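Local coordinates for protein homocitrate synthase (Sulfolobus acidocaldarius, PDB 6KTQ) that catalyses the aldol-type condensation of 2-oxoglutarate with acetyl-CoA to homocitrate, the first step of lysine biosynthesis by the alpha-aminoadipate pathway, at residues Asp37-Glu42 with Val57-Ala62; Met70-His75 with Ile249-Leu254. All coordinates share one frame; numbering follows the deposited sequence.

Contact 1 of 2, residues Asp37-Glu42 with Val57-Ala62; sequences DSTLRE and VEIAKA. With AKG (2-oxoglutaric acid), chain D.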
loop_
_atom_site.group_PDB
_atom_site.type_symbol
_atom_site.label_atom_id
_atom_site.label_comp_id
_atom_site.label_asym_id
_atom_site.label_seq_id
_atom_site.Cartn_x
_atom_site.Cartn_y
_atom_site.Cartn_z
ATOM N N ASP A 37 9.517 23.631 -3.511
ATOM C CA ASP A 37 9.669 24.630 -2.485
ATOM C C ASP A 37 9.008 25.929 -2.924
ATOM O O ASP A 37 9.213 26.391 -4.063
ATOM C CB ASP A 37 11.111 24.849 -2.072
ATOM C CG ASP A 37 11.206 25.688 -0.775
ATOM O OD1 ASP A 37 11.115 25.132 0.354
ATOM O OD2 ASP A 37 11.325 26.926 -0.928
ATOM N N SER A 38 8.189 26.468 -2.020
ATOM C CA SER A 38 7.374 27.659 -2.270
ATOM C C SER A 38 7.765 28.839 -1.339
ATOM O O SER A 38 6.972 29.740 -1.101
ATOM C CB SER A 38 5.907 27.298 -2.081
ATOM O OG SER A 38 5.027 28.268 -2.677
ATOM N N THR A 39 8.983 28.831 -0.842
ATOM C CA THR A 39 9.513 29.948 -0.039
ATOM C C THR A 39 9.266 31.270 -0.781
ATOM O O THR A 39 8.871 32.255 -0.180
ATOM C CB THR A 39 11.006 29.748 0.272
ATOM O OG1 THR A 39 11.180 28.530 1.008
ATOM C CG2 THR A 39 11.569 30.877 1.120
ATOM N N LEU A 40 9.419 31.243 -2.102
ATOM C CA LEU A 40 9.305 32.439 -2.923
ATOM C C LEU A 40 7.892 32.767 -3.356
ATOM O O LEU A 40 7.668 33.817 -3.945
ATOM C CB LEU A 40 10.183 32.276 -4.154
ATOM C CG LEU A 40 11.650 32.675 -4.120
ATOM C CD1 LEU A 40 12.244 32.987 -2.768
ATOM C CD2 LEU A 40 12.534 31.747 -4.942
ATOM N N ARG A 41 6.930 31.902 -3.071
ATOM C CA ARG A 41 5.545 32.222 -3.338
ATOM C C ARG A 41 4.775 32.195 -2.007
ATOM O O ARG A 41 4.546 33.257 -1.394
ATOM C CB ARG A 41 4.974 31.256 -4.386
ATOM C CG ARG A 41 3.691 31.718 -5.059
ATOM C CD ARG A 41 2.445 31.537 -4.224
ATOM N NE ARG A 41 2.218 30.133 -3.888
ATOM C CZ ARG A 41 1.353 29.705 -2.966
ATOM N NH1 ARG A 41 1.230 28.409 -2.759
ATOM N NH2 ARG A 41 0.609 30.547 -2.246
ATOM N N GLU A 42 4.385 31.002 -1.546
ATOM C CA GLU A 42 3.755 30.863 -0.232
ATOM C C GLU A 42 4.567 31.616 0.845
ATOM O O GLU A 42 3.986 32.337 1.671
ATOM C CB GLU A 42 3.610 29.391 0.144
ATOM C CG GLU A 42 2.981 29.130 1.522
ATOM C CD GLU A 42 1.496 29.441 1.573
ATOM O OE1 GLU A 42 0.767 28.993 0.662
ATOM O OE2 GLU A 42 1.031 30.105 2.535
ATOM N N VAL A 57 16.348 35.677 -6.159
ATOM C CA VAL A 57 17.308 34.973 -6.995
ATOM C C VAL A 57 18.312 34.192 -6.151
ATOM O O VAL A 57 18.635 33.038 -6.485
ATOM C CB VAL A 57 18.030 35.945 -7.963
ATOM C CG1 VAL A 57 19.181 35.252 -8.671
ATOM C CG2 VAL A 57 17.042 36.510 -8.963
ATOM N N GLU A 58 18.824 34.776 -5.074
ATOM C CA GLU A 58 19.801 34.068 -4.260
ATOM C C GLU A 58 19.150 32.821 -3.613
ATOM O O GLU A 58 19.756 31.751 -3.518
ATOM C CB GLU A 58 20.434 34.965 -3.181
ATOM C CG GLU A 58 21.645 34.338 -2.490
ATOM C CD GLU A 58 22.329 35.229 -1.430
ATOM O OE1 GLU A 58 21.915 36.385 -1.199
ATOM O OE2 GLU A 58 23.281 34.758 -0.784
ATOM N N ILE A 59 17.930 32.975 -3.128
ATOM C CA ILE A 59 17.221 31.830 -2.537
ATOM C C ILE A 59 16.993 30.730 -3.595
ATOM O O ILE A 59 17.248 29.570 -3.323
ATOM C CB ILE A 59 15.915 32.275 -1.882
ATOM C CG1 ILE A 59 16.217 33.138 -0.646
ATOM C CG2 ILE A 59 15.081 31.074 -1.475
ATOM C CD1 ILE A 59 15.011 33.873 -0.117
ATOM N N ALA A 60 16.545 31.104 -4.795
ATOM C CA ALA A 60 16.294 30.131 -5.856
ATOM C C ALA A 60 17.537 29.308 -6.185
ATOM O O ALA A 60 17.453 28.094 -6.371
ATOM C CB ALA A 60 15.740 30.813 -7.113
ATOM N N LYS A 61 18.688 29.958 -6.231
ATOM C CA LYS A 61 19.941 29.261 -6.496
ATOM C C LYS A 61 20.256 28.274 -5.392
ATOM O O LYS A 61 20.703 27.162 -5.673
ATOM C CB LYS A 61 21.110 30.238 -6.581
ATOM C CG LYS A 61 21.125 31.114 -7.816
ATOM C CD LYS A 61 22.357 32.024 -7.792
ATOM C CE LYS A 61 22.360 32.982 -8.966
ATOM N NZ LYS A 61 23.445 33.995 -8.851
ATOM N N ALA A 62 20.053 28.696 -4.140
ATOM C CA ALA A 62 20.252 27.802 -2.989
ATOM C C ALA A 62 19.312 26.582 -3.047
ATOM O O ALA A 62 19.731 25.492 -2.738
ATOM C CB ALA A 62 20.047 28.536 -1.676
HETATM C C1 AKG D . -3.579 27.331 -0.637
HETATM O O1 AKG D . -3.346 27.025 0.548
HETATM O O2 AKG D . -4.740 27.222 -1.094
HETATM C C2 AKG D . -2.469 27.827 -1.476
HETATM O O5 AKG D . -1.636 28.617 -1.010
HETATM C C3 AKG D . -2.328 27.320 -2.908
HETATM C C4 AKG D . -1.471 26.053 -2.837
HETATM C C5 AKG D . -1.027 25.444 -4.161
HETATM O O3 AKG D . -0.848 24.190 -4.166
HETATM O O4 AKG D . -0.874 26.180 -5.186
#
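Leu40 meets helix 53-66 in an unusual conformation: with chi2 at 11°, CD1 nearly eclipses CA about the CB-CG bond; its two methyls meet two successive residues of the helix. Leu40 CD1 lies 3.7 Å from Ile59 CG2, while Leu40 CD2 sits 4.0 Å from Ala60 CB. Leu40 and Ile59 run past one another in opposite directions. A forked leucine suits this place because it can touch two neighbours at once, and the short methyl of Ala60 lets the tip of Leu40 approach the helix closely.

The loop is shaped by its own polar residues. Asp37 OD2 accepts from Thr39 N at 3.0 Å, forming an Asx turn; this N-H comes from above the carboxylate plane, whereas the Thr39 hydroxyl is met by the syn lone pair of the same oxygen. It overlaps a type I beta turn from Ser38 to Arg41, and Glu42 N donates to Ser38 OG at 3.0 Å.

These turns lie just beyond strand 31-37, at the C-terminal mouth of the DRE-TIM barrel, where the loop faces the helix with Leu40 and the substrate with Arg41 and Glu42. Bends at chi2 and chi3 bring the Arg41 guanidinium back over its neighbour, with Glu42 CB 3.8 Å above the centre of its plane. Arg41 NH2 donates to the keto oxygen O5 of 2-oxoglutarate at 3.2 Å and 148°, and NH1 adds a weak bond to it; O5 lies near the guanidinium plane, at its edge. Glu42 OE1 is 3.0 Å from AKG O5. Glu42 also binds the zinc ion, together with His227 and His229, and the metal's charge probably eases the closeness of the two oxygens.

Contact 2 of 2, residues Met70-His75 with Ile249-Leu254; sequences MIEAGH and IIHTTL
Glu72 OE1 is held by two firm partners, Arg41 NE in a salt bridge and Ser38 OG in a hydrogen bond. A water 3.0 Å from His251 ND1 probably bridges to Glu72 OE1 across the contact, though its very short distance there is doubtful. Glu72 OE2 forms a salt bridge with Arg165 and comes no nearer than 4.1 Å to His251 CE1, with carboxylate and ring planes 83° apart. A glutamate, long and with two acceptor oxygens, can serve both arginines, each of which lines the 2-oxoglutarate pocket.

Strands 70-74 and 249-252 are not neighbours in the TIM barrel: both pair with strand 31-37 between them, and their inward-pointing residues meet over it, with Leu36 touching Met70, Glu72 and Ile249. Met70, extended beyond CG, crosses Ile249 at about a right angle, its CE methyl 3.6 Å from Ile249 CD1. A long, unbranched methionine can reach over Leu36 to the equally inward Ile249. His251 touches 2-oxoglutarate, and its other ring nitrogen, NE2, is hydrogen-bonded to Asp225.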
loop_
_atom_site.group_PDB
_atom_site.type_symbol
_atom_site.label_atom_id
_atom_site.label_comp_id
_atom_site.label_asym_id
_atom_site.label_seq_id
_atom_site.Cartn_x
_atom_site.Cartn_y
_atom_site.Cartn_z
ATOM N N MET A 70 11.215 21.179 -7.748
ATOM C CA MET A 70 10.469 22.294 -8.299
ATOM C C MET A 70 10.578 23.530 -7.415
ATOM O O MET A 70 10.504 23.421 -6.195
ATOM C CB MET A 70 8.991 21.922 -8.450
ATOM C CG MET A 70 8.678 20.786 -9.411
ATOM S SD MET A 70 6.913 20.473 -9.405
ATOM C CE MET A 70 6.857 18.927 -10.314
ATOM N N ILE A 71 10.762 24.689 -8.051
ATOM C CA ILE A 71 10.697 25.965 -7.373
ATOM C C ILE A 71 9.497 26.759 -7.867
ATOM O O ILE A 71 9.417 27.107 -9.042
ATOM C CB ILE A 71 11.950 26.802 -7.614
ATOM C CG1 ILE A 71 13.188 26.105 -7.043
ATOM C CG2 ILE A 71 11.770 28.198 -7.007
ATOM C CD1 ILE A 71 14.492 26.679 -7.573
ATOM N N GLU A 72 8.561 27.032 -6.966
ATOM C CA GLU A 72 7.479 27.984 -7.207
ATOM C C GLU A 72 8.042 29.412 -6.929
ATOM O O GLU A 72 8.229 29.848 -5.773
ATOM C CB GLU A 72 6.276 27.632 -6.334
ATOM C CG GLU A 72 4.941 27.882 -6.985
ATOM C CD GLU A 72 3.801 27.231 -6.241
ATOM O OE1 GLU A 72 3.373 27.770 -5.191
ATOM O OE2 GLU A 72 3.316 26.192 -6.708
ATOM N N ALA A 73 8.334 30.116 -8.005
ATOM C CA ALA A 73 9.103 31.359 -7.958
ATOM C C ALA A 73 8.256 32.612 -7.693
ATOM O O ALA A 73 8.804 33.706 -7.446
ATOM C CB ALA A 73 9.857 31.520 -9.274
ATOM N N GLY A 74 6.936 32.463 -7.782
ATOM C CA GLY A 74 6.008 33.530 -7.467
ATOM C C GLY A 74 4.830 33.583 -8.399
ATOM O O GLY A 74 4.708 32.780 -9.340
ATOM N N HIS A 75 3.961 34.550 -8.122
ATOM C CA HIS A 75 2.762 34.847 -8.890
ATOM C C HIS A 75 3.012 36.178 -9.616
ATOM O O HIS A 75 2.903 37.257 -9.004
ATOM C CB HIS A 75 1.616 35.003 -7.924
ATOM C CG HIS A 75 0.310 35.282 -8.575
ATOM N ND1 HIS A 75 -0.857 35.404 -7.853
ATOM C CD2 HIS A 75 -0.019 35.488 -9.875
ATOM C CE1 HIS A 75 -1.851 35.666 -8.685
ATOM N NE2 HIS A 75 -1.367 35.729 -9.914
ATOM N N ILE A 249 4.665 15.022 -5.138
ATOM C CA ILE A 249 5.295 16.320 -4.836
ATOM C C ILE A 249 4.758 16.831 -3.514
ATOM O O ILE A 249 3.567 16.861 -3.312
ATOM C CB ILE A 249 5.018 17.345 -5.949
ATOM C CG1 ILE A 249 5.767 16.959 -7.241
ATOM C CG2 ILE A 249 5.382 18.761 -5.504
ATOM C CD1 ILE A 249 7.250 17.162 -7.172
ATOM N N ILE A 250 5.675 17.194 -2.621
ATOM C CA ILE A 250 5.375 17.800 -1.352
ATOM C C ILE A 250 5.793 19.273 -1.418
ATOM O O ILE A 250 6.940 19.602 -1.745
ATOM C CB ILE A 250 6.172 17.111 -0.205
ATOM C CG1 ILE A 250 5.646 15.674 0.035
ATOM C CG2 ILE A 250 6.044 17.900 1.067
ATOM C CD1 ILE A 250 6.478 14.826 0.958
ATOM N N HIS A 251 4.861 20.154 -1.101
ATOM C CA HIS A 251 5.160 21.575 -1.063
ATOM C C HIS A 251 5.781 21.914 0.279
ATOM O O HIS A 251 5.297 21.482 1.343
ATOM C CB HIS A 251 3.884 22.396 -1.258
ATOM C CG HIS A 251 3.307 22.316 -2.632
ATOM N ND1 HIS A 251 2.562 23.335 -3.181
ATOM C CD2 HIS A 251 3.358 21.343 -3.577
ATOM C CE1 HIS A 251 2.157 22.992 -4.391
ATOM N NE2 HIS A 251 2.638 21.796 -4.664
ATOM N N THR A 252 6.834 22.710 0.238
ATOM C CA THR A 252 7.468 23.168 1.461
ATOM C C THR A 252 7.838 24.647 1.393
ATOM O O THR A 252 7.848 25.257 0.318
ATOM C CB THR A 252 8.758 22.383 1.761
ATOM O OG1 THR A 252 9.710 22.602 0.731
ATOM C CG2 THR A 252 8.511 20.926 1.926
ATOM N N THR A 253 8.106 25.219 2.562
ATOM C CA THR A 253 8.875 26.454 2.654
ATOM C C THR A 253 10.011 26.245 3.635
ATOM O O THR A 253 9.915 25.397 4.554
ATOM C CB THR A 253 8.042 27.615 3.174
ATOM O OG1 THR A 253 7.471 27.251 4.438
ATOM C CG2 THR A 253 6.949 28.000 2.188
ATOM N N LEU A 254 11.081 26.992 3.465
ATOM C CA LEU A 254 12.097 27.046 4.515
ATOM C C LEU A 254 11.457 27.630 5.766
ATOM O O LEU A 254 10.665 28.570 5.701
ATOM C CB LEU A 254 13.319 27.860 4.113
ATOM C CG LEU A 254 14.489 27.074 3.535
ATOM C CD1 LEU A 254 14.955 26.005 4.526
ATOM C CD2 LEU A 254 14.092 26.507 2.189
HETATM O O HOH W 1 2.799 26.359 -3.323
#

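From the N terminus, the chain leaves strand 31-37 through residues 37-42 and returns in helix 53-66, where contact 1 closes a short loop of 14 intervening residues. Strand 70-74 follows, and from it contact 2 closes a much longer loop of 173 residues, nearly a full circuit of the barrel, ending at strand 249-252. The two are in series, neither nested nor crossing, yet their centres are about 7 Å apart. The end of strand 31-37 and the residue after it join them: Asp37 N probably bonds to Met70 O at 2.9 Å and Ser38 N to Thr252 O at 2.7 Å. Contact 1 thus ties the helix to the loop that reaches the substrate, and contact 2 joins two barrel strands that flank strand 31-37.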